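Local coordinates for protein glycerol-3-phosphate dehydrogenase [NAD(+)] 1 (Saccharomyces cerevisiae, PDB 4FGW) that catalyses the NAD-linked interconversion of dihydroxyacetone phosphate and sn-glycerol 3-phosphate, supporting glycerol build-up during hyperosmotic stress, at residues Lys33-Ser42 with Glu62-Phe73; Asn44-Glu55 with Tyr95-Leu105. One frame throughout, in Å; residues are numbered along the deposited sequence.

How the contacts relate
Contact 1 (33-42 with 62-73) joins two neighbouring parallel strands of the Rossmann-type sheet; contact 2 (44-55 with 95-105) lays the helix that connects those strands against the loop leading to strand 105-108 at the sheet's edge. Each is partly buried. Contact 1 has a core of aliphatic and aromatic side chains with an exposed end near Lys33, and is held by backbone hydrogen bonds. Contact 2 relies on methyl and proline packing, with one hydrogen bond from a side-chain amide and a salt bridge at its flank. They meet at Asn104, which reaches Pro66 and Val68, and beside the turn from Ser42 into the helix.

Contact 1 of 2, residues Lys33-Ser42 with Glu62-Phe73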
loop_
_atom_site.group_PDB
_atom_site.type_symbol
_atom_site.label_atom_id
_atom_site.label_comp_id
_atom_site.label_asym_id
_atom_site.label_seq_id
_atom_site.Cartn_x
_atom_site.Cartn_y
_atom_site.Cartn_z
ATOM N N LYS A 33 -34.795 -13.300 21.947
ATOM C CA LYS A 33 -34.174 -12.007 22.242
ATOM C C LYS A 33 -32.671 -11.948 21.881
ATOM O O LYS A 33 -32.333 -11.132 21.017
ATOM C CB LYS A 33 -34.501 -11.530 23.681
ATOM C CG LYS A 33 -33.803 -10.247 24.142
ATOM C CD LYS A 33 -34.323 -8.976 23.463
ATOM C CE LYS A 33 -33.605 -7.735 23.944
ATOM N NZ LYS A 33 -32.138 -7.784 23.681
ATOM N N PRO A 34 -31.747 -12.772 22.463
ATOM C CA PRO A 34 -30.333 -12.692 22.029
ATOM C C PRO A 34 -30.146 -13.333 20.656
ATOM O O PRO A 34 -30.983 -14.139 20.231
ATOM C CB PRO A 34 -29.563 -13.448 23.125
ATOM C CG PRO A 34 -30.595 -13.825 24.174
ATOM C CD PRO A 34 -31.917 -13.823 23.485
ATOM N N PHE A 35 -29.072 -12.959 19.950
ATOM C CA PHE A 35 -28.813 -13.458 18.599
ATOM C C PHE A 35 -28.120 -14.812 18.524
ATOM O O PHE A 35 -26.999 -14.971 19.011
ATOM C CB PHE A 35 -28.097 -12.405 17.735
ATOM C CG PHE A 35 -28.814 -11.078 17.623
ATOM C CD1 PHE A 35 -30.050 -10.984 16.987
ATOM C CD2 PHE A 35 -28.245 -9.918 18.137
ATOM C CE1 PHE A 35 -30.717 -9.757 16.891
ATOM C CE2 PHE A 35 -28.911 -8.689 18.039
ATOM C CZ PHE A 35 -30.140 -8.617 17.415
ATOM N N LYS A 36 -28.801 -15.791 17.906
ATOM C CA LYS A 36 -28.279 -17.138 17.686
ATOM C C LYS A 36 -27.452 -17.100 16.396
ATOM O O LYS A 36 -27.947 -16.635 15.366
ATOM C CB LYS A 36 -29.431 -18.146 17.588
ATOM C CG LYS A 36 -29.120 -19.495 18.228
ATOM C CD LYS A 36 -30.373 -20.358 18.398
ATOM C CE LYS A 36 -31.034 -20.181 19.747
ATOM N NZ LYS A 36 -32.206 -21.083 19.906
ATOM N N VAL A 37 -26.178 -17.526 16.467
ATOM C CA VAL A 37 -25.264 -17.486 15.316
ATOM C C VAL A 37 -24.907 -18.886 14.797
ATOM O O VAL A 37 -24.564 -19.773 15.582
ATOM C CB VAL A 37 -23.989 -16.624 15.575
ATOM C CG1 VAL A 37 -23.328 -16.200 14.262
ATOM C CG2 VAL A 37 -24.296 -15.395 16.431
ATOM N N THR A 38 -24.983 -19.068 13.468
ATOM C CA THR A 38 -24.617 -20.303 12.774
ATOM C C THR A 38 -23.613 -20.001 11.660
ATOM O O THR A 38 -23.790 -19.053 10.893
ATOM C CB THR A 38 -25.862 -21.069 12.279
ATOM O OG1 THR A 38 -26.655 -21.457 13.404
ATOM C CG2 THR A 38 -25.514 -22.311 11.450
ATOM N N VAL A 39 -22.563 -20.826 11.581
ATOM C CA VAL A 39 -21.524 -20.741 10.558
ATOM C C VAL A 39 -21.701 -21.921 9.589
ATOM O O VAL A 39 -21.691 -23.080 10.017
ATOM C CB VAL A 39 -20.097 -20.689 11.174
ATOM C CG1 VAL A 39 -19.017 -20.626 10.090
ATOM C CG2 VAL A 39 -19.959 -19.513 12.131
ATOM N N ILE A 40 -21.898 -21.622 8.296
ATOM C CA ILE A 40 -22.018 -22.644 7.247
ATOM C C ILE A 40 -20.617 -22.734 6.619
ATOM O O ILE A 40 -20.259 -21.854 5.827
ATOM C CB ILE A 40 -23.123 -22.272 6.203
ATOM C CG1 ILE A 40 -24.511 -21.964 6.849
ATOM C CG2 ILE A 40 -23.223 -23.309 5.072
ATOM C CD1 ILE A 40 -25.180 -23.049 7.718
ATOM N N GLY A 41 -19.811 -23.720 7.032
ATOM C CA GLY A 41 -18.449 -23.819 6.518
ATOM C C GLY A 41 -17.609 -25.027 6.854
ATOM O O GLY A 41 -17.339 -25.860 5.975
ATOM N N SER A 42 -17.099 -25.066 8.101
ATOM C CA SER A 42 -16.272 -26.151 8.673
ATOM C C SER A 42 -14.839 -26.383 8.160
ATOM O O SER A 42 -14.095 -27.146 8.778
ATOM C CB SER A 42 -17.045 -27.463 8.797
ATOM O OG SER A 42 -17.239 -28.111 7.551
ATOM N N GLU A 62 -25.558 -10.887 26.794
ATOM C CA GLU A 62 -26.740 -10.022 26.712
ATOM C C GLU A 62 -27.096 -9.688 25.248
ATOM O O GLU A 62 -28.188 -9.179 24.979
ATOM C CB GLU A 62 -26.535 -8.743 27.565
ATOM C CG GLU A 62 -25.629 -7.663 26.968
ATOM C CD GLU A 62 -24.129 -7.898 26.829
ATOM O OE1 GLU A 62 -23.462 -7.024 26.230
ATOM O OE2 GLU A 62 -23.614 -8.926 27.326
ATOM N N VAL A 63 -26.159 -9.970 24.314
ATOM C CA VAL A 63 -26.290 -9.696 22.877
ATOM C C VAL A 63 -26.477 -10.984 22.063
ATOM O O VAL A 63 -27.391 -11.054 21.238
ATOM C CB VAL A 63 -25.119 -8.827 22.340
ATOM C CG1 VAL A 63 -25.301 -8.494 20.861
ATOM C CG2 VAL A 63 -24.964 -7.546 23.156
ATOM N N PHE A 64 -25.617 -11.989 22.285
ATOM C CA PHE A 64 -25.675 -13.246 21.541
ATOM C C PHE A 64 -25.985 -14.453 22.404
ATOM O O PHE A 64 -25.595 -14.495 23.574
ATOM C CB PHE A 64 -24.359 -13.483 20.772
ATOM C CG PHE A 64 -23.860 -12.311 19.961
ATOM C CD1 PHE A 64 -24.451 -11.983 18.745
ATOM C CD2 PHE A 64 -22.794 -11.541 20.409
ATOM C CE1 PHE A 64 -23.994 -10.896 18.001
ATOM C CE2 PHE A 64 -22.337 -10.451 19.663
ATOM C CZ PHE A 64 -22.939 -10.136 18.463
ATOM N N ALA A 65 -26.640 -15.462 21.798
ATOM C CA ALA A 65 -26.978 -16.743 22.432
ATOM C C ALA A 65 -25.661 -17.466 22.796
ATOM O O ALA A 65 -24.653 -17.233 22.125
ATOM C CB ALA A 65 -27.815 -17.596 21.488
ATOM N N PRO A 66 -25.613 -18.283 23.876
ATOM C CA PRO A 66 -24.328 -18.889 24.279
ATOM C C PRO A 66 -23.659 -19.811 23.265
ATOM O O PRO A 66 -22.449 -19.728 23.092
ATOM C CB PRO A 66 -24.673 -19.630 25.582
ATOM C CG PRO A 66 -25.940 -19.020 26.053
ATOM C CD PRO A 66 -26.689 -18.652 24.818
ATOM N N ILE A 67 -24.449 -20.670 22.596
ATOM C CA ILE A 67 -23.994 -21.691 21.649
ATOM C C ILE A 67 -23.953 -21.198 20.201
ATOM O O ILE A 67 -24.899 -20.558 19.736
ATOM C CB ILE A 67 -24.847 -22.992 21.785
ATOM C CG1 ILE A 67 -25.179 -23.324 23.251
ATOM C CG2 ILE A 67 -24.200 -24.185 21.088
ATOM C CD1 ILE A 67 -26.657 -23.133 23.607
ATOM N N VAL A 68 -22.874 -21.537 19.503
ATOM C CA VAL A 68 -22.743 -21.267 18.075
ATOM C C VAL A 68 -22.672 -22.585 17.354
ATOM O O VAL A 68 -21.885 -23.444 17.709
ATOM C CB VAL A 68 -21.475 -20.442 17.727
ATOM C CG1 VAL A 68 -21.181 -20.513 16.253
ATOM C CG2 VAL A 68 -21.642 -19.018 18.136
ATOM N N GLN A 69 -23.521 -22.725 16.348
ATOM C CA GLN A 69 -23.634 -23.926 15.528
ATOM C C GLN A 69 -22.752 -23.798 14.278
ATOM O O GLN A 69 -22.662 -22.720 13.690
ATOM C CB GLN A 69 -25.091 -24.162 15.132
ATOM C CG GLN A 69 -25.462 -25.641 15.029
ATOM C CD GLN A 69 -25.741 -26.354 16.342
ATOM O OE1 GLN A 69 -25.750 -27.586 16.403
ATOM N NE2 GLN A 69 -25.998 -25.614 17.417
ATOM N N MET A 70 -22.079 -24.886 13.895
ATOM C CA MET A 70 -21.241 -24.907 12.704
ATOM C C MET A 70 -21.626 -26.089 11.835
ATOM O O MET A 70 -21.498 -27.235 12.275
ATOM C CB MET A 70 -19.744 -24.935 13.053
ATOM C CG MET A 70 -18.841 -24.947 11.821
ATOM S SD MET A 70 -17.070 -24.929 12.158
ATOM C CE MET A 70 -16.841 -26.534 12.884
ATOM N N TRP A 71 -22.103 -25.814 10.604
ATOM C CA TRP A 71 -22.464 -26.886 9.688
ATOM C C TRP A 71 -21.217 -27.565 9.136
ATOM O O TRP A 71 -20.405 -26.935 8.456
ATOM C CB TRP A 71 -23.417 -26.445 8.563
ATOM C CG TRP A 71 -23.709 -27.569 7.606
ATOM C CD1 TRP A 71 -24.426 -28.701 7.868
ATOM C CD2 TRP A 71 -23.155 -27.742 6.293
ATOM N NE1 TRP A 71 -24.408 -29.537 6.777
ATOM C CE2 TRP A 71 -23.632 -28.977 5.796
ATOM C CE3 TRP A 71 -22.313 -26.961 5.479
ATOM C CZ2 TRP A 71 -23.303 -29.447 4.519
ATOM C CZ3 TRP A 71 -21.991 -27.427 4.213
ATOM C CH2 TRP A 71 -22.487 -28.653 3.742
ATOM N N VAL A 72 -21.082 -28.859 9.446
ATOM C CA VAL A 72 -19.972 -29.699 9.002
ATOM C C VAL A 72 -20.523 -30.772 8.064
ATOM O O VAL A 72 -21.404 -31.530 8.467
ATOM C CB VAL A 72 -19.201 -30.334 10.199
ATOM C CG1 VAL A 72 -17.970 -31.105 9.723
ATOM C CG2 VAL A 72 -18.812 -29.288 11.244
ATOM N N PHE A 73 -20.014 -30.827 6.813
ATOM C CA PHE A 73 -20.404 -31.858 5.854
ATOM C C PHE A 73 -19.784 -33.146 6.404
ATOM O O PHE A 73 -18.557 -33.238 6.497
ATOM C CB PHE A 73 -19.896 -31.540 4.430
ATOM C CG PHE A 73 -20.296 -32.569 3.393
ATOM C CD1 PHE A 73 -21.515 -32.476 2.731
ATOM C CD2 PHE A 73 -19.463 -33.643 3.094
ATOM C CE1 PHE A 73 -21.891 -33.439 1.788
ATOM C CE2 PHE A 73 -19.842 -34.606 2.154
ATOM C CZ PHE A 73 -21.053 -34.497 1.506
HETATM O O HOH W 1 -19.228 -27.956 5.825
#
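Phe35 and Phe64 meet where the strands first pair: CB of Phe35 lies 3.8 Å from CD1 of Phe64, and Phe35 O lies at the edge of the Phe64 ring. Over one face of that ring sits Val63 CG1, and Val37 CG2 reaches CD1 obliquely. Farther along, Val68 forms a bump between two valines, its CG2 4.2 Å from Val37 CB and its CG1 4.4 Å from Val39 CG2. Compact beta-branched residues suit this face, which receives helices 44-59 and 215-222. On the other face Thr38 and Gln69 run side by side, their polar ends turned to Ser114 and Asn108. Next to them, chi1 of -54° sets Ile40 CG1 beside the backbone N and leaves CG2 anti to it; the Ile40 and Trp71 side chains cross obliquely, Ile40 CG2 being 3.8 Å from Trp71 CE3. At the end of the strands Ser42 CB fills a hollow between Trp71 O and Val72 CG2, 3.5 Å from the latter. A water donates to Ser42 OG and Trp71 O and accepts from Phe73 N. Val39 O receives Trp71 N at 2.8 Å and Val39 N binds Gln69 O at 2.8 Å, the alternation of parallel strands. The chemistry implies a backbone-bonded strand pair with one apolar face, whose ends, with Gly41, Ser42 and Phe73, probably help bind NAD(+), as in relatives.

Contact 2 of 2, residues Asn44-Glu55 with Tyr95-Leu105; sequences NWGTTIAKVVAE and YLPGITLPDNL
The carboxamide of Asn104 meets the backbone of Ala54: ND2 donates to Ala54 O at 2.7 Å, a bent bond (133° at the hydrogen) whose acceptor lies 22° out of the amide plane. ND2 also bonds Pro66 O, so one flat group ties the helix to the corner before strand 67-71. With the carboxamide gone, as in an alanine here, Ala54 O and Pro66 O would probably lose their shared donor, and the helix its side-chain tie to that corner. Away from the contact, the helix's own Trp45 indole has Ile49 CD1 over one face, offset toward its rim. Along the helix the loop offers hydrophobic bumps. Leu96 spreads its methyls over Thr48 OG1, with CD1 at 3.4 Å, while that hydroxyl donates back to Asn44 O in the first helical turn. Leu101 CD2 rests on Thr47 CG2 at 3.7 Å. The small side chain of Ala50 leaves room for Leu105, whose CD1 comes within 3.6 Å of its CB, and Ala54 CB likewise takes Pro102 CG at 3.8 Å. Lys51 does double duty. Extended from CG, which is anti to the backbone N (chi1 178°), it lays CG across Pro102 CD and CD across Ile99 CG2, each pair 3.8 Å apart. A bend at chi4 then delivers NZ to the syn lone pair of Glu55 OE2 at 2.8 Å, and NZ has a second acidic partner in Glu191. Behind the contact, Val53 and Ala50 face strands 35-40 and 67-71. Leu105 and Thr47 also touch Met70, and Thr48 and Ile99 lean on helix 185-189; the helix lies on the sheet, and the loop flanks it while running on into edge strand 105-108.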
loop_
_atom_site.group_PDB
_atom_site.type_symbol
_atom_site.label_atom_id
_atom_site.label_comp_id
_atom_site.label_asym_id
_atom_site.label_seq_id
_atom_site.Cartn_x
_atom_site.Cartn_y
_atom_site.Cartn_z
ATOM N N ASN A 44 -11.008 -24.591 6.671
ATOM C CA ASN A 44 -9.987 -23.668 7.180
ATOM C C ASN A 44 -10.547 -22.423 7.835
ATOM O O ASN A 44 -10.499 -22.221 9.022
ATOM C CB ASN A 44 -9.185 -23.183 5.983
ATOM C CG ASN A 44 -7.756 -23.505 6.086
ATOM O OD1 ASN A 44 -7.032 -23.480 5.116
ATOM N ND2 ASN A 44 -7.330 -23.829 7.266
ATOM N N TRP A 45 -11.061 -21.578 6.973
ATOM C CA TRP A 45 -11.637 -20.288 7.287
ATOM C C TRP A 45 -12.933 -20.402 8.074
ATOM O O TRP A 45 -13.157 -19.609 8.990
ATOM C CB TRP A 45 -11.781 -19.463 5.993
ATOM C CG TRP A 45 -11.938 -17.968 6.141
ATOM C CD1 TRP A 45 -12.620 -17.143 5.295
ATOM C CD2 TRP A 45 -11.341 -17.116 7.134
ATOM N NE1 TRP A 45 -12.501 -15.835 5.707
ATOM C CE2 TRP A 45 -11.722 -15.790 6.831
ATOM C CE3 TRP A 45 -10.539 -17.344 8.266
ATOM C CZ2 TRP A 45 -11.328 -14.700 7.613
ATOM C CZ3 TRP A 45 -10.127 -16.261 9.025
ATOM C CH2 TRP A 45 -10.509 -14.957 8.690
ATOM N N GLY A 46 -13.740 -21.407 7.741
ATOM C CA GLY A 46 -15.009 -21.706 8.395
ATOM C C GLY A 46 -14.884 -21.995 9.876
ATOM O O GLY A 46 -15.624 -21.413 10.674
ATOM N N THR A 47 -13.942 -22.895 10.253
ATOM C CA THR A 47 -13.685 -23.282 11.650
ATOM C C THR A 47 -13.094 -22.106 12.428
ATOM O O THR A 47 -13.472 -21.877 13.579
ATOM C CB THR A 47 -12.789 -24.531 11.723
ATOM O OG1 THR A 47 -13.277 -25.510 10.817
ATOM C CG2 THR A 47 -12.711 -25.124 13.119
ATOM N N THR A 48 -12.169 -21.368 11.788
ATOM C CA THR A 48 -11.500 -20.203 12.351
ATOM C C THR A 48 -12.516 -19.099 12.672
ATOM O O THR A 48 -12.542 -18.621 13.804
ATOM C CB THR A 48 -10.359 -19.746 11.427
ATOM O OG1 THR A 48 -9.492 -20.851 11.163
ATOM C CG2 THR A 48 -9.561 -18.608 12.018
ATOM N N ILE A 49 -13.372 -18.734 11.699
ATOM C CA ILE A 49 -14.387 -17.707 11.916
ATOM C C ILE A 49 -15.418 -18.104 12.977
ATOM O O ILE A 49 -15.869 -17.248 13.737
ATOM C CB ILE A 49 -14.962 -17.110 10.597
ATOM C CG1 ILE A 49 -15.031 -15.573 10.659
ATOM C CG2 ILE A 49 -16.306 -17.713 10.196
ATOM C CD1 ILE A 49 -13.708 -14.853 10.414
ATOM N N ALA A 50 -15.719 -19.416 13.072
ATOM C CA ALA A 50 -16.635 -20.003 14.047
ATOM C C ALA A 50 -16.047 -19.948 15.463
ATOM O O ALA A 50 -16.800 -19.812 16.427
ATOM C CB ALA A 50 -16.947 -21.431 13.661
ATOM N N LYS A 51 -14.699 -20.035 15.580
ATOM C CA LYS A 51 -13.953 -19.943 16.841
ATOM C C LYS A 51 -14.012 -18.489 17.344
ATOM O O LYS A 51 -14.252 -18.264 18.533
ATOM C CB LYS A 51 -12.494 -20.400 16.632
ATOM C CG LYS A 51 -11.599 -20.301 17.867
ATOM C CD LYS A 51 -10.148 -20.603 17.524
ATOM C CE LYS A 51 -9.214 -20.451 18.697
ATOM N NZ LYS A 51 -8.836 -19.035 18.938
ATOM N N VAL A 52 -13.814 -17.517 16.420
ATOM C CA VAL A 52 -13.866 -16.066 16.643
ATOM C C VAL A 52 -15.271 -15.676 17.169
ATOM O O VAL A 52 -15.386 -14.973 18.181
ATOM C CB VAL A 52 -13.484 -15.321 15.330
ATOM C CG1 VAL A 52 -13.905 -13.851 15.347
ATOM C CG2 VAL A 52 -11.991 -15.454 15.035
ATOM N N VAL A 53 -16.324 -16.174 16.489
ATOM C CA VAL A 53 -17.734 -15.945 16.809
ATOM C C VAL A 53 -18.124 -16.584 18.162
ATOM O O VAL A 53 -18.758 -15.908 18.975
ATOM C CB VAL A 53 -18.640 -16.347 15.613
ATOM C CG1 VAL A 53 -20.091 -16.547 16.030
ATOM C CG2 VAL A 53 -18.545 -15.315 14.490
ATOM N N ALA A 54 -17.696 -17.844 18.427
ATOM C CA ALA A 54 -17.972 -18.541 19.695
ATOM C C ALA A 54 -17.342 -17.847 20.908
ATOM O O ALA A 54 -17.939 -17.840 21.989
ATOM C CB ALA A 54 -17.529 -19.997 19.624
ATOM N N GLU A 55 -16.149 -17.256 20.717
ATOM C CA GLU A 55 -15.419 -16.503 21.739
ATOM C C GLU A 55 -16.201 -15.244 22.127
ATOM O O GLU A 55 -16.301 -14.923 23.314
ATOM C CB GLU A 55 -14.024 -16.109 21.220
ATOM C CG GLU A 55 -12.980 -17.207 21.349
ATOM C CD GLU A 55 -11.703 -16.992 20.559
ATOM O OE1 GLU A 55 -11.410 -15.832 20.190
ATOM O OE2 GLU A 55 -10.988 -17.989 20.313
ATOM N N TYR A 95 -9.221 -30.228 9.062
ATOM C CA TYR A 95 -9.144 -28.897 8.458
ATOM C C TYR A 95 -8.431 -27.796 9.239
ATOM O O TYR A 95 -7.985 -26.825 8.628
ATOM C CB TYR A 95 -10.517 -28.456 7.916
ATOM C CG TYR A 95 -11.108 -29.452 6.939
ATOM C CD1 TYR A 95 -12.029 -30.409 7.360
ATOM C CD2 TYR A 95 -10.715 -29.467 5.604
ATOM C CE1 TYR A 95 -12.550 -31.353 6.473
ATOM C CE2 TYR A 95 -11.230 -30.405 4.708
ATOM C CZ TYR A 95 -12.149 -31.344 5.146
ATOM O OH TYR A 95 -12.662 -32.261 4.260
ATOM N N LEU A 96 -8.304 -27.942 10.570
ATOM C CA LEU A 96 -7.615 -26.967 11.427
ATOM C C LEU A 96 -6.911 -27.704 12.601
ATOM O O LEU A 96 -7.344 -27.586 13.752
ATOM C CB LEU A 96 -8.611 -25.888 11.909
ATOM C CG LEU A 96 -8.039 -24.561 12.414
ATOM C CD1 LEU A 96 -7.551 -23.684 11.259
ATOM C CD2 LEU A 96 -9.078 -23.807 13.212
ATOM N N PRO A 97 -5.847 -28.508 12.322
ATOM C CA PRO A 97 -5.197 -29.267 13.412
ATOM C C PRO A 97 -4.405 -28.435 14.425
ATOM O O PRO A 97 -3.792 -27.426 14.067
ATOM C CB PRO A 97 -4.307 -30.260 12.664
ATOM C CG PRO A 97 -3.969 -29.551 11.384
ATOM C CD PRO A 97 -5.208 -28.791 11.016
ATOM N N GLY A 98 -4.444 -28.879 15.682
ATOM C CA GLY A 98 -3.750 -28.254 16.803
ATOM C C GLY A 98 -4.435 -27.049 17.419
ATOM O O GLY A 98 -3.907 -26.468 18.371
ATOM N N ILE A 99 -5.608 -26.657 16.887
ATOM C CA ILE A 99 -6.349 -25.492 17.375
ATOM C C ILE A 99 -7.501 -25.895 18.273
ATOM O O ILE A 99 -8.468 -26.501 17.809
ATOM C CB ILE A 99 -6.759 -24.511 16.231
ATOM C CG1 ILE A 99 -5.521 -23.929 15.483
ATOM C CG2 ILE A 99 -7.721 -23.402 16.717
ATOM C CD1 ILE A 99 -4.529 -23.006 16.308
ATOM N N THR A 100 -7.396 -25.537 19.560
ATOM C CA THR A 100 -8.414 -25.824 20.572
ATOM C C THR A 100 -9.601 -24.885 20.354
ATOM O O THR A 100 -9.432 -23.665 20.312
ATOM C CB THR A 100 -7.817 -25.751 21.992
ATOM O OG1 THR A 100 -6.606 -26.505 22.035
ATOM C CG2 THR A 100 -8.775 -26.268 23.059
ATOM N N LEU A 101 -10.793 -25.471 20.177
ATOM C CA LEU A 101 -12.036 -24.730 19.960
ATOM C C LEU A 101 -12.735 -24.472 21.310
ATOM O O LEU A 101 -12.611 -25.317 22.203
ATOM C CB LEU A 101 -12.939 -25.453 18.942
ATOM C CG LEU A 101 -12.311 -25.722 17.558
ATOM C CD1 LEU A 101 -13.112 -26.745 16.782
ATOM C CD2 LEU A 101 -12.137 -24.439 16.754
ATOM N N PRO A 102 -13.393 -23.293 21.501
ATOM C CA PRO A 102 -13.969 -22.943 22.821
ATOM C C PRO A 102 -14.597 -24.008 23.737
ATOM O O PRO A 102 -13.900 -24.559 24.598
ATOM C CB PRO A 102 -14.899 -21.767 22.505
ATOM C CG PRO A 102 -14.277 -21.114 21.334
ATOM C CD PRO A 102 -13.561 -22.178 20.540
ATOM N N ASP A 103 -15.914 -24.244 23.594
ATOM C CA ASP A 103 -16.747 -25.180 24.370
ATOM C C ASP A 103 -18.152 -25.068 23.797
ATOM O O ASP A 103 -18.841 -26.076 23.623
ATOM C CB ASP A 103 -16.781 -24.789 25.868
ATOM C CG ASP A 103 -16.301 -25.862 26.825
ATOM O OD1 ASP A 103 -17.031 -26.161 27.791
ATOM O OD2 ASP A 103 -15.174 -26.369 26.634
ATOM N N ASN A 104 -18.486 -23.843 23.406
ATOM C CA ASN A 104 -19.779 -23.485 22.866
ATOM C C ASN A 104 -19.867 -23.535 21.363
ATOM O O ASN A 104 -20.867 -23.162 20.778
ATOM C CB ASN A 104 -20.146 -22.090 23.329
ATOM C CG ASN A 104 -18.964 -21.162 23.377
ATOM O OD1 ASN A 104 -17.850 -21.573 23.632
ATOM N ND2 ASN A 104 -19.211 -19.902 23.136
ATOM N N LEU A 105 -18.796 -23.972 20.740
ATOM C CA LEU A 105 -18.760 -24.178 19.296
ATOM C C LEU A 105 -19.146 -25.629 19.014
ATOM O O LEU A 105 -18.328 -26.539 19.183
ATOM C CB LEU A 105 -17.383 -23.815 18.705
ATOM C CG LEU A 105 -17.163 -24.003 17.190
ATOM C CD1 LEU A 105 -18.303 -23.401 16.366
ATOM C CD2 LEU A 105 -15.832 -23.412 16.760
#